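Local structure of ferripyochelin binding protein (Pyrococcus horikoshii, 1V3W) at residues Y55-Q59 / A156-V160; I74-I80 / V91-I97; V102-K108 / A119-K125; I127-L132 / V140-L144. The protein belongs to the gamma-class carbonic anhydrases, binds zinc and calcium ions, and probably catalyses the reversible hydration of carbon dioxide to bicarbonate. All coordinates share one frame. Residue numbers count along the deposited sequence, not the author numbering.

Contact 1: residues Y55-Q59 / A156-V160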
loop_
_atom_site.group_PDB
_atom_site.type_symbol
_atom_site.label_atom_id
_atom_site.label_comp_id
_atom_site.label_asym_id
_atom_site.label_seq_id
_atom_site.Cartn_x
_atom_site.Cartn_y
_atom_site.Cartn_z
ATOM N N TYR A 55 22.651 -1.651 -5.861
ATOM C CA TYR A 55 22.195 -0.262 -5.903
ATOM C C TYR A 55 20.695 -0.065 -6.054
ATOM O O TYR A 55 20.253 1.035 -6.397
ATOM C CB TYR A 55 22.878 0.485 -7.052
ATOM C CG TYR A 55 24.345 0.181 -7.249
ATOM C CD1 TYR A 55 25.304 0.628 -6.344
ATOM C CD2 TYR A 55 24.773 -0.529 -8.365
ATOM C CE1 TYR A 55 26.662 0.379 -6.554
ATOM C CE2 TYR A 55 26.123 -0.784 -8.586
ATOM C CZ TYR A 55 27.060 -0.326 -7.679
ATOM O OH TYR A 55 28.396 -0.561 -7.910
ATOM N N SER A 56 19.913 -1.107 -5.806
ATOM C CA SER A 56 18.468 -0.995 -5.956
ATOM C C SER A 56 17.745 -0.771 -4.637
ATOM O O SER A 56 18.183 -1.237 -3.584
ATOM C CB SER A 56 17.922 -2.239 -6.661
ATOM O OG SER A 56 18.413 -2.297 -7.994
ATOM N N ASN A 57 16.634 -0.042 -4.704
ATOM C CA ASN A 57 15.849 0.263 -3.514
ATOM C C ASN A 57 14.403 -0.203 -3.624
ATOM O O ASN A 57 13.798 -0.150 -4.693
ATOM C CB ASN A 57 15.876 1.769 -3.229
ATOM C CG ASN A 57 15.407 2.601 -4.412
ATOM O OD1 ASN A 57 16.205 2.995 -5.273
ATOM N ND2 ASN A 57 14.115 2.872 -4.464
ATOM N N VAL A 58 13.864 -0.656 -2.498
ATOM C CA VAL A 58 12.486 -1.136 -2.406
ATOM C C VAL A 58 11.862 -0.219 -1.362
ATOM O O VAL A 58 12.082 -0.387 -0.164
ATOM C CB VAL A 58 12.452 -2.600 -1.926
ATOM C CG1 VAL A 58 11.028 -3.112 -1.914
ATOM C CG2 VAL A 58 13.320 -3.465 -2.843
ATOM N N GLN A 59 11.081 0.748 -1.827
ATOM C CA GLN A 59 10.504 1.755 -0.954
ATOM C C GLN A 59 9.379 1.378 0.003
ATOM O O GLN A 59 8.911 0.238 0.033
ATOM C CB GLN A 59 10.142 2.971 -1.811
ATOM C CG GLN A 59 11.410 3.622 -2.381
ATOM C CD GLN A 59 11.146 4.696 -3.416
ATOM O OE1 GLN A 59 10.052 5.251 -3.495
ATOM N NE2 GLN A 59 12.166 5.006 -4.211
ATOM N N ALA A 156 18.319 6.114 -8.153
ATOM C CA ALA A 156 18.909 5.033 -7.371
ATOM C C ALA A 156 20.114 5.499 -6.559
ATOM O O ALA A 156 20.294 5.087 -5.414
ATOM C CB ALA A 156 19.309 3.886 -8.293
ATOM N N GLU A 157 20.943 6.356 -7.144
ATOM C CA GLU A 157 22.117 6.846 -6.433
ATOM C C GLU A 157 21.725 7.667 -5.213
ATOM O O GLU A 157 22.393 7.610 -4.180
ATOM C CB GLU A 157 23.001 7.669 -7.371
ATOM C CG GLU A 157 23.710 6.821 -8.408
ATOM C CD GLU A 157 24.564 7.640 -9.349
ATOM O OE1 GLU A 157 23.999 8.464 -10.096
ATOM O OE2 GLU A 157 25.800 7.461 -9.342
ATOM N N ILE A 158 20.644 8.430 -5.334
ATOM C CA ILE A 158 20.161 9.239 -4.223
ATOM C C ILE A 158 19.845 8.303 -3.062
ATOM O O ILE A 158 20.173 8.582 -1.908
ATOM C CB ILE A 158 18.881 10.018 -4.610
ATOM C CG1 ILE A 158 19.234 11.123 -5.608
ATOM C CG2 ILE A 158 18.217 10.599 -3.366
ATOM C CD1 ILE A 158 18.044 11.930 -6.087
ATOM N N TYR A 159 19.217 7.178 -3.382
ATOM C CA TYR A 159 18.855 6.202 -2.368
ATOM C C TYR A 159 20.024 5.472 -1.742
ATOM O O TYR A 159 19.971 5.105 -0.566
ATOM C CB TYR A 159 17.859 5.197 -2.928
ATOM C CG TYR A 159 16.459 5.588 -2.579
ATOM C CD1 TYR A 159 15.734 6.457 -3.388
ATOM C CD2 TYR A 159 15.897 5.179 -1.373
ATOM C CE1 TYR A 159 14.481 6.918 -2.999
ATOM C CE2 TYR A 159 14.655 5.633 -0.971
ATOM C CZ TYR A 159 13.953 6.502 -1.785
ATOM O OH TYR A 159 12.731 6.956 -1.356
ATOM N N VAL A 160 21.077 5.243 -2.518
ATOM C CA VAL A 160 22.244 4.574 -1.968
ATOM C C VAL A 160 22.794 5.454 -0.845
ATOM O O VAL A 160 23.162 4.964 0.221
ATOM C CB VAL A 160 23.324 4.359 -3.044
ATOM C CG1 VAL A 160 24.625 3.901 -2.397
ATOM C CG2 VAL A 160 22.847 3.320 -4.050
HETATM O O HOH W 1 19.055 2.685 -4.705
#
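Tyr159 lays one face of its ring beneath the side-chain carbon CG of Asn57, while its CE1 comes within 3.2 Å of Gln59 NE2. One helical turn back, Ala156 CB lies 3.6 Å from Tyr55 O. The residue after Tyr159, Val160, sets CG2 4.1 Å from Tyr55 CB, at the edge of the Tyr55 ring. Ala156, Tyr159 and Val160 thus form one stripe of the helix, meeting the alternate residues Tyr55, Asn57 and Gln59; Ser56 and Val58 turn away. No direct hydrogen bond joins the segments. Instead water 1 sits between two carbonyls, 2.6 Å from Tyr55 O and 2.8 Å from Ala156 O, the latter also accepting Val160 N at 3.0 Å. Beyond the contact, Tyr159 OH is hydrogen-bonded to Arg44 of the second subunit, and its side chain packs on that subunit's His65, with a zinc ion about 3 Å away at nearest atoms. A C-terminal helix along a left-handed beta-helix, with zinc at the subunit interface, is the hallmark of gamma-class carbonic anhydrases.

Contact 2: residues I74-I80 / V91-I97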
loop_
_atom_site.group_PDB
_atom_site.type_symbol
_atom_site.label_atom_id
_atom_site.label_comp_id
_atom_site.label_asym_id
_atom_site.label_seq_id
_atom_site.Cartn_x
_atom_site.Cartn_y
_atom_site.Cartn_z
ATOM N N ILE A 74 15.132 -8.593 -9.809
ATOM C CA ILE A 74 15.311 -7.162 -9.985
ATOM C C ILE A 74 16.772 -6.873 -10.297
ATOM O O ILE A 74 17.669 -7.400 -9.639
ATOM C CB ILE A 74 14.912 -6.401 -8.705
ATOM C CG1 ILE A 74 13.474 -6.752 -8.315
ATOM C CG2 ILE A 74 15.061 -4.907 -8.924
ATOM C CD1 ILE A 74 12.444 -6.389 -9.359
ATOM N N GLY A 75 17.002 -6.038 -11.307
ATOM C CA GLY A 75 18.359 -5.692 -11.695
ATOM C C GLY A 75 19.008 -4.641 -10.812
ATOM O O GLY A 75 18.626 -4.463 -9.650
ATOM N N GLU A 76 19.988 -3.939 -11.375
ATOM C CA GLU A 76 20.730 -2.910 -10.657
ATOM C C GLU A 76 20.185 -1.506 -10.887
ATOM O O GLU A 76 19.601 -1.219 -11.932
ATOM C CB GLU A 76 22.202 -2.940 -11.071
ATOM C CG GLU A 76 22.850 -4.304 -10.955
ATOM C CD GLU A 76 24.361 -4.222 -10.907
ATOM O OE1 GLU A 76 24.911 -3.132 -11.182
ATOM O OE2 GLU A 76 24.996 -5.248 -10.595
ATOM N N TYR A 77 20.398 -0.632 -9.905
ATOM C CA TYR A 77 19.932 0.750 -9.984
ATOM C C TYR A 77 18.437 0.813 -10.255
ATOM O O TYR A 77 17.964 1.659 -11.019
ATOM C CB TYR A 77 20.682 1.502 -11.085
ATOM C CG TYR A 77 22.155 1.698 -10.806
ATOM C CD1 TYR A 77 22.596 2.690 -9.927
ATOM C CD2 TYR A 77 23.110 0.912 -11.446
ATOM C CE1 TYR A 77 23.954 2.893 -9.697
ATOM C CE2 TYR A 77 24.469 1.108 -11.225
ATOM C CZ TYR A 77 24.884 2.100 -10.351
ATOM O OH TYR A 77 26.227 2.310 -10.137
ATOM N N VAL A 78 17.692 -0.096 -9.634
ATOM C CA VAL A 78 16.248 -0.121 -9.796
ATOM C C VAL A 78 15.589 0.569 -8.615
ATOM O O VAL A 78 15.958 0.345 -7.462
ATOM C CB VAL A 78 15.706 -1.565 -9.882
ATOM C CG1 VAL A 78 14.177 -1.550 -9.872
ATOM C CG2 VAL A 78 16.212 -2.235 -11.148
ATOM N N THR A 79 14.624 1.426 -8.920
ATOM C CA THR A 79 13.877 2.140 -7.898
ATOM C C THR A 79 12.460 1.587 -7.876
ATOM O O THR A 79 11.727 1.728 -8.853
ATOM C CB THR A 79 13.806 3.651 -8.208
ATOM O OG1 THR A 79 15.108 4.230 -8.076
ATOM C CG2 THR A 79 12.843 4.350 -7.256
ATOM N N ILE A 80 12.082 0.933 -6.783
ATOM C CA ILE A 80 10.727 0.407 -6.668
ATOM C C ILE A 80 9.986 1.400 -5.779
ATOM O O ILE A 80 10.148 1.415 -4.557
ATOM C CB ILE A 80 10.711 -1.005 -6.059
ATOM C CG1 ILE A 80 11.630 -1.921 -6.879
ATOM C CG2 ILE A 80 9.286 -1.556 -6.073
ATOM C CD1 ILE A 80 11.643 -3.355 -6.413
ATOM N N VAL A 91 12.754 -7.601 -13.813
ATOM C CA VAL A 91 12.987 -6.179 -14.000
ATOM C C VAL A 91 14.463 -5.976 -14.304
ATOM O O VAL A 91 15.327 -6.471 -13.581
ATOM C CB VAL A 91 12.592 -5.382 -12.735
ATOM C CG1 VAL A 91 12.852 -3.901 -12.944
ATOM C CG2 VAL A 91 11.118 -5.618 -12.410
ATOM N N GLY A 92 14.739 -5.254 -15.385
ATOM C CA GLY A 92 16.110 -5.003 -15.794
ATOM C C GLY A 92 16.849 -3.980 -14.957
ATOM O O GLY A 92 16.524 -3.758 -13.791
ATOM N N ASN A 93 17.848 -3.350 -15.565
ATOM C CA ASN A 93 18.665 -2.352 -14.889
ATOM C C ASN A 93 18.207 -0.929 -15.189
ATOM O O ASN A 93 17.687 -0.654 -16.270
ATOM C CB ASN A 93 20.132 -2.517 -15.305
ATOM C CG ASN A 93 20.651 -3.925 -15.071
ATOM O OD1 ASN A 93 20.435 -4.508 -14.013
ATOM N ND2 ASN A 93 21.353 -4.473 -16.058
ATOM N N TYR A 94 18.398 -0.034 -14.223
ATOM C CA TYR A 94 18.020 1.373 -14.369
ATOM C C TYR A 94 16.540 1.498 -14.695
ATOM O O TYR A 94 16.153 2.101 -15.700
ATOM C CB TYR A 94 18.856 2.030 -15.473
ATOM C CG TYR A 94 20.340 1.836 -15.288
ATOM C CD1 TYR A 94 21.065 2.631 -14.405
ATOM C CD2 TYR A 94 21.011 0.814 -15.959
ATOM C CE1 TYR A 94 22.422 2.413 -14.189
ATOM C CE2 TYR A 94 22.365 0.582 -15.748
ATOM C CZ TYR A 94 23.062 1.384 -14.860
ATOM O OH TYR A 94 24.387 1.143 -14.609
ATOM N N VAL A 95 15.714 0.917 -13.834
ATOM C CA VAL A 95 14.273 0.951 -14.015
ATOM C C VAL A 95 13.608 1.654 -12.849
ATOM O O VAL A 95 13.920 1.380 -11.692
ATOM C CB VAL A 95 13.682 -0.473 -14.103
ATOM C CG1 VAL A 95 12.162 -0.407 -14.224
ATOM C CG2 VAL A 95 14.279 -1.210 -15.295
ATOM N N ILE A 96 12.706 2.576 -13.163
ATOM C CA ILE A 96 11.964 3.277 -12.135
ATOM C C ILE A 96 10.550 2.721 -12.152
ATOM O O ILE A 96 9.805 2.916 -13.118
ATOM C CB ILE A 96 11.910 4.802 -12.385
ATOM C CG1 ILE A 96 13.311 5.397 -12.229
ATOM C CG2 ILE A 96 10.944 5.466 -11.398
ATOM C CD1 ILE A 96 13.380 6.889 -12.469
ATOM N N ILE A 97 10.196 1.999 -11.096
ATOM C CA ILE A 97 8.861 1.436 -10.968
ATOM C C ILE A 97 8.051 2.499 -10.236
ATOM O O ILE A 97 8.296 2.786 -9.062
ATOM C CB ILE A 97 8.892 0.117 -10.162
ATOM C CG1 ILE A 97 9.678 -0.943 -10.941
ATOM C CG2 ILE A 97 7.477 -0.369 -9.882
ATOM C CD1 ILE A 97 9.094 -1.281 -12.303
#
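This is coil-on-coil stacking in the left-handed beta-helix: two successive turns of the solenoid lie in parallel register, each rounding a corner between two of its flat sheets. The bridged residues are 17 apart in sequence, Ile74 with Val91 before the corner and Thr79 with Ile96 and Ile80 with Ile97 after it; at Gly75, whose nearest CA is that of Asn93, the offset slips to 18. Past the corner the backbone bonds are strong, Thr79 N to Val95 O at 2.9 Å and Ile97 N to Thr79 O at 2.7 Å; ahead of it, Gly75 N makes only weak ones to Val91 O (2.9 Å) and Gly92 O (3.4 Å). Tyr77 and Tyr94 both take positive phi to make the bend, and their rings run nearly parallel (11°), slid apart with centroids 4.9 Å from each other, part of a row continued by Tyr55 and His112. Inside the coil, Ile74 CD1 meets Val91 CG2 at 3.4 Å and Val78 CG1 meets Val91 CG1 at 4.1 Å. On the other face, Thr79 and Ile96 reach helix 146-169. Gly75 has to be small, since a CB there would clash with Gly92 O and Asn93 OD1. That same Asn93 OD1 accepts a nearly straight hydrogen bond from Glu76 N at 2.7 Å.

Contact 3: residues V102-K108 / A119-K125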
loop_
_atom_site.group_PDB
_atom_site.type_symbol
_atom_site.label_atom_id
_atom_site.label_comp_id
_atom_site.label_asym_id
_atom_site.label_seq_id
_atom_site.Cartn_x
_atom_site.Cartn_y
_atom_site.Cartn_z
ATOM N N VAL A 102 1.924 -1.491 -10.503
ATOM C CA VAL A 102 1.861 -2.939 -10.341
ATOM C C VAL A 102 2.536 -3.621 -11.524
ATOM O O VAL A 102 2.290 -3.261 -12.673
ATOM C CB VAL A 102 0.397 -3.437 -10.272
ATOM C CG1 VAL A 102 0.364 -4.943 -10.051
ATOM C CG2 VAL A 102 -0.354 -2.707 -9.166
ATOM N N ILE A 103 3.395 -4.594 -11.236
ATOM C CA ILE A 103 4.082 -5.350 -12.277
ATOM C C ILE A 103 3.668 -6.792 -12.040
ATOM O O ILE A 103 3.967 -7.359 -10.991
ATOM C CB ILE A 103 5.610 -5.233 -12.151
ATOM C CG1 ILE A 103 6.014 -3.759 -12.031
ATOM C CG2 ILE A 103 6.279 -5.882 -13.359
ATOM C CD1 ILE A 103 5.573 -2.886 -13.190
ATOM N N LEU A 104 2.974 -7.382 -13.007
ATOM C CA LEU A 104 2.481 -8.741 -12.844
ATOM C C LEU A 104 3.372 -9.873 -13.356
ATOM O O LEU A 104 4.381 -9.649 -14.029
ATOM C CB LEU A 104 1.069 -8.836 -13.431
ATOM C CG LEU A 104 0.102 -7.879 -12.716
ATOM C CD1 LEU A 104 -1.251 -7.859 -13.408
ATOM C CD2 LEU A 104 -0.043 -8.306 -11.261
ATOM N N ASP A 105 2.970 -11.093 -13.016
ATOM C CA ASP A 105 3.700 -12.314 -13.337
ATOM C C ASP A 105 4.086 -12.535 -14.790
ATOM O O ASP A 105 3.268 -12.399 -15.699
ATOM C CB ASP A 105 2.898 -13.512 -12.832
ATOM C CG ASP A 105 2.506 -13.367 -11.376
ATOM O OD1 ASP A 105 3.263 -13.837 -10.501
ATOM O OD2 ASP A 105 1.446 -12.763 -11.107
ATOM N N GLY A 106 5.349 -12.892 -14.990
ATOM C CA GLY A 106 5.843 -13.150 -16.328
ATOM C C GLY A 106 6.262 -11.915 -17.097
ATOM O O GLY A 106 6.832 -12.025 -18.182
ATOM N N ALA A 107 5.980 -10.737 -16.552
ATOM C CA ALA A 107 6.362 -9.506 -17.231
ATOM C C ALA A 107 7.882 -9.408 -17.282
ATOM O O ALA A 107 8.575 -9.890 -16.382
ATOM C CB ALA A 107 5.783 -8.300 -16.502
ATOM N N LYS A 108 8.389 -8.795 -18.346
ATOM C CA LYS A 108 9.824 -8.613 -18.531
ATOM C C LYS A 108 10.038 -7.136 -18.833
ATOM O O LYS A 108 9.704 -6.664 -19.919
ATOM C CB LYS A 108 10.330 -9.458 -19.709
ATOM C CG LYS A 108 11.851 -9.643 -19.741
ATOM C CD LYS A 108 12.369 -10.005 -21.135
ATOM C CE LYS A 108 13.887 -10.157 -21.135
ATOM N NZ LYS A 108 14.522 -9.320 -20.079
ATOM N N ALA A 119 0.431 2.779 -12.897
ATOM C CA ALA A 119 0.316 1.934 -14.080
ATOM C C ALA A 119 0.338 0.462 -13.687
ATOM O O ALA A 119 0.843 0.102 -12.625
ATOM C CB ALA A 119 1.453 2.235 -15.057
ATOM N N VAL A 120 -0.224 -0.384 -14.546
ATOM C CA VAL A 120 -0.252 -1.818 -14.302
ATOM C C VAL A 120 0.312 -2.545 -15.511
ATOM O O VAL A 120 -0.259 -2.488 -16.600
ATOM C CB VAL A 120 -1.693 -2.336 -14.053
ATOM C CG1 VAL A 120 -1.683 -3.861 -13.906
ATOM C CG2 VAL A 120 -2.272 -1.691 -12.804
ATOM N N VAL A 121 1.448 -3.205 -15.326
ATOM C CA VAL A 121 2.053 -3.968 -16.407
ATOM C C VAL A 121 1.441 -5.368 -16.331
ATOM O O VAL A 121 1.671 -6.110 -15.377
ATOM C CB VAL A 121 3.590 -4.045 -16.257
ATOM C CG1 VAL A 121 4.176 -4.918 -17.355
ATOM C CG2 VAL A 121 4.188 -2.644 -16.327
ATOM N N PRO A 122 0.634 -5.737 -17.338
ATOM C CA PRO A 122 -0.042 -7.035 -17.422
ATOM C C PRO A 122 0.883 -8.249 -17.397
ATOM O O PRO A 122 2.075 -8.149 -17.691
ATOM C CB PRO A 122 -0.807 -6.943 -18.743
ATOM C CG PRO A 122 -1.027 -5.474 -18.919
ATOM C CD PRO A 122 0.297 -4.904 -18.504
ATOM N N PRO A 123 0.335 -9.421 -17.047
ATOM C CA PRO A 123 1.131 -10.649 -16.999
ATOM C C PRO A 123 1.779 -10.915 -18.357
ATOM O O PRO A 123 1.164 -10.688 -19.403
ATOM C CB PRO A 123 0.095 -11.715 -16.646
ATOM C CG PRO A 123 -0.899 -10.957 -15.818
ATOM C CD PRO A 123 -1.046 -9.671 -16.597
ATOM N N ASN A 124 3.022 -11.387 -18.325
ATOM C CA ASN A 124 3.781 -11.717 -19.529
ATOM C C ASN A 124 4.063 -10.566 -20.488
ATOM O O ASN A 124 4.564 -10.784 -21.591
ATOM C CB ASN A 124 3.085 -12.856 -20.279
ATOM C CG ASN A 124 3.037 -14.133 -19.466
ATOM O OD1 ASN A 124 4.068 -14.639 -19.025
ATOM N ND2 ASN A 124 1.835 -14.657 -19.257
ATOM N N LYS A 125 3.760 -9.343 -20.071
ATOM C CA LYS A 125 4.008 -8.177 -20.914
ATOM C C LYS A 125 5.500 -7.869 -20.989
ATOM O O LYS A 125 6.172 -7.772 -19.962
ATOM C CB LYS A 125 3.274 -6.955 -20.357
ATOM C CG LYS A 125 3.504 -5.665 -21.138
ATOM C CD LYS A 125 2.842 -5.704 -22.509
ATOM C CE LYS A 125 2.939 -4.353 -23.206
ATOM N NZ LYS A 125 2.164 -4.322 -24.480
#
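Two parallel strands run side by side, Val102 paired with Val120 and Ile103 with Val121, and each then enters a type II turn, Leu104 to Ala107 beside Pro122 to Lys125. The bonds alternate: Val102 N to Ala119 O at 2.9 Å, Val121 N to Val102 O at 2.8 Å, Leu104 N to Val121 O at 3.0 Å. Between the turns Asn124 N reaches Asp105 O (2.8 Å), and Lys108 N then bonds Lys125 O (2.9 Å). Gly106 (83/-8) needs to be glycine: a CB would be jammed against the carbonyl of Asp105 and would also strike Asn124 OD1. Ile103 CD1 on Val121 CG2 (3.4 Å) and Ala107 CB on Val121 CG1 (3.8 Å) fill the inside of the solenoid. Leu104 CD1 packs on Pro123 CD (3.7 Å). Asp105 OD1 is hydrogen-bonded to Ser67 OG and to ND1 of His87, a zinc ligand. Strand 102-103 lies between strands 85-87 and 120-121, the latter ending its sheet within this chain, while Val102, Leu104 and Val120 pack on the third subunit.

Contact 4: residues I127-L132 / V140-L144; sequences IPDYSL and VVRQL
Segment 127-132 leaves a strand at Ile127, makes a type II turn from Pro128 to Ser131 (Asp129 at -60/154, Tyr130 at 60/30), held by Ser131 OG to Pro128 O at 2.7 Å, and enters a new strand. Segment 140-144 runs antiparallel to that strand. Val140, extended, puts CG2 4.1 Å from Ile127 CD1 and 4.0 Å from Pro128 CD. Val141 curls to -95/-22 and gives its N to Leu132 O (3.0 Å). At Arg142 (-179/174) the chain turns a corner; Arg142 O accepts Leu132 N (3.0 Å), and Leu132 CD2 (rotamer t, p) lies over a face of the Arg142 guanidinium (p, t, t), 3.4 Å from NH2, whose salt bridge is to Glu148. Gln143 pairs with Ser131, non-hydrogen-bonded, CA atoms 4.6 Å apart; water 2 bridges Gln143 OE1 (2.8 Å) and Ser131 OG (2.6 Å). Leu144 N bonds Tyr130 O (2.8 Å), and its side chain (m, t) sets CD2 3.9 Å from Leu132 CB. Helix 146-169 then begins. The result is a beta hairpin whose second strand is broken at the corner, finishing the left-handed beta-helix before the C-terminal helix doubles back.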
loop_
_atom_site.group_PDB
_atom_site.type_symbol
_atom_site.label_atom_id
_atom_site.label_comp_id
_atom_site.label_asym_id
_atom_site.label_seq_id
_atom_site.Cartn_x
_atom_site.Cartn_y
_atom_site.Cartn_z
ATOM N N ILE A 127 8.340 -5.199 -21.932
ATOM C CA ILE A 127 8.573 -3.776 -22.140
ATOM C C ILE A 127 9.995 -3.561 -22.655
ATOM O O ILE A 127 10.968 -3.898 -21.979
ATOM C CB ILE A 127 8.396 -2.988 -20.824
ATOM C CG1 ILE A 127 6.989 -3.217 -20.264
ATOM C CG2 ILE A 127 8.648 -1.504 -21.068
ATOM C CD1 ILE A 127 5.870 -2.737 -21.177
ATOM N N PRO A 128 10.135 -2.998 -23.864
ATOM C CA PRO A 128 11.463 -2.755 -24.441
ATOM C C PRO A 128 12.280 -1.707 -23.681
ATOM O O PRO A 128 11.731 -0.913 -22.918
ATOM C CB PRO A 128 11.143 -2.296 -25.864
ATOM C CG PRO A 128 9.812 -2.935 -26.149
ATOM C CD PRO A 128 9.079 -2.720 -24.852
ATOM N N ASP A 129 13.592 -1.708 -23.902
ATOM C CA ASP A 129 14.471 -0.744 -23.252
ATOM C C ASP A 129 14.070 0.678 -23.637
ATOM O O ASP A 129 13.486 0.902 -24.700
ATOM C CB ASP A 129 15.934 -0.943 -23.673
ATOM C CG ASP A 129 16.449 -2.345 -23.413
ATOM O OD1 ASP A 129 15.914 -3.041 -22.526
ATOM O OD2 ASP A 129 17.418 -2.746 -24.095
ATOM N N TYR A 130 14.389 1.631 -22.765
ATOM C CA TYR A 130 14.120 3.047 -23.005
ATOM C C TYR A 130 12.653 3.409 -23.206
ATOM O O TYR A 130 12.336 4.379 -23.892
ATOM C CB TYR A 130 14.947 3.512 -24.207
ATOM C CG TYR A 130 16.430 3.332 -23.984
ATOM C CD1 TYR A 130 17.123 4.167 -23.111
ATOM C CD2 TYR A 130 17.128 2.286 -24.594
ATOM C CE1 TYR A 130 18.473 3.968 -22.842
ATOM C CE2 TYR A 130 18.481 2.077 -24.331
ATOM C CZ TYR A 130 19.144 2.922 -23.453
ATOM O OH TYR A 130 20.478 2.725 -23.169
ATOM N N SER A 131 11.765 2.644 -22.582
ATOM C CA SER A 131 10.330 2.883 -22.704
ATOM C C SER A 131 9.712 3.604 -21.513
ATOM O O SER A 131 10.160 3.450 -20.373
ATOM C CB SER A 131 9.578 1.557 -22.863
ATOM O OG SER A 131 10.020 0.814 -23.983
ATOM N N LEU A 132 8.686 4.401 -21.798
ATOM C CA LEU A 132 7.914 5.079 -20.766
ATOM C C LEU A 132 6.595 4.322 -20.847
ATOM O O LEU A 132 5.987 4.242 -21.916
ATOM C CB LEU A 132 7.663 6.554 -21.092
ATOM C CG LEU A 132 6.624 7.186 -20.151
ATOM C CD1 LEU A 132 7.134 7.134 -18.714
ATOM C CD2 LEU A 132 6.336 8.621 -20.560
ATOM N N VAL A 140 3.419 1.224 -23.813
ATOM C CA VAL A 140 4.643 1.991 -24.012
ATOM C C VAL A 140 4.089 3.169 -24.803
ATOM O O VAL A 140 3.578 2.984 -25.908
ATOM C CB VAL A 140 5.681 1.265 -24.901
ATOM C CG1 VAL A 140 6.764 2.248 -25.329
ATOM C CG2 VAL A 140 6.307 0.107 -24.146
ATOM N N VAL A 141 4.170 4.369 -24.244
ATOM C CA VAL A 141 3.638 5.546 -24.918
ATOM C C VAL A 141 4.682 6.310 -25.727
ATOM O O VAL A 141 4.341 7.052 -26.650
ATOM C CB VAL A 141 2.979 6.498 -23.903
ATOM C CG1 VAL A 141 1.768 5.819 -23.277
ATOM C CG2 VAL A 141 3.980 6.884 -22.828
ATOM N N ARG A 142 5.950 6.123 -25.379
ATOM C CA ARG A 142 7.049 6.787 -26.076
ATOM C C ARG A 142 8.373 6.354 -25.464
ATOM O O ARG A 142 8.398 5.645 -24.460
ATOM C CB ARG A 142 6.925 8.312 -25.963
ATOM C CG ARG A 142 7.099 8.871 -24.550
ATOM C CD ARG A 142 7.157 10.395 -24.578
ATOM N NE ARG A 142 7.159 10.999 -23.247
ATOM C CZ ARG A 142 8.167 10.927 -22.383
ATOM N NH1 ARG A 142 9.278 10.274 -22.698
ATOM N NH2 ARG A 142 8.065 11.517 -21.198
ATOM N N GLN A 143 9.472 6.776 -26.077
ATOM C CA GLN A 143 10.792 6.446 -25.560
ATOM C C GLN A 143 11.198 7.532 -24.565
ATOM O O GLN A 143 10.680 8.650 -24.606
ATOM C CB GLN A 143 11.816 6.371 -26.695
ATOM C CG GLN A 143 11.564 5.271 -27.724
ATOM C CD GLN A 143 11.449 3.888 -27.105
ATOM O OE1 GLN A 143 10.375 3.479 -26.663
ATOM N NE2 GLN A 143 12.564 3.165 -27.062
ATOM N N LEU A 144 12.120 7.205 -23.668
ATOM C CA LEU A 144 12.575 8.170 -22.677
ATOM C C LEU A 144 13.459 9.247 -23.288
ATOM O O LEU A 144 14.089 9.036 -24.326
ATOM C CB LEU A 144 13.370 7.477 -21.568
ATOM C CG LEU A 144 12.702 6.388 -20.732
ATOM C CD1 LEU A 144 13.654 5.989 -19.612
ATOM C CD2 LEU A 144 11.386 6.888 -20.158
HETATM O O HOH W 2 9.677 0.782 -26.570
#

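Contact 1 is the buried one, contact 4 lies at the surface, and contacts 2 and 3 are partly buried. Contacts 1, 2 and 4 all reach one sheet of the beta-helix, whereas the bridged strands of contact 3 belong to another, facing the third subunit. Contacts 2 and 3 repeat parallel backbone pairing; contact 4 replaces it with antiparallel pairing where the solenoid ends, and contact 1 relies on side chains and a water to hold the helix. Neighbours are stitched directly: Ser56 OG to Gly75 O (2.7 Å) between contacts 1 and 2, Ile97 CD1 on Ile103 CG1 (4.0 Å) between 2 and 3, Ile127 N near Lys108 O (2.8 Å) between 4 and 3.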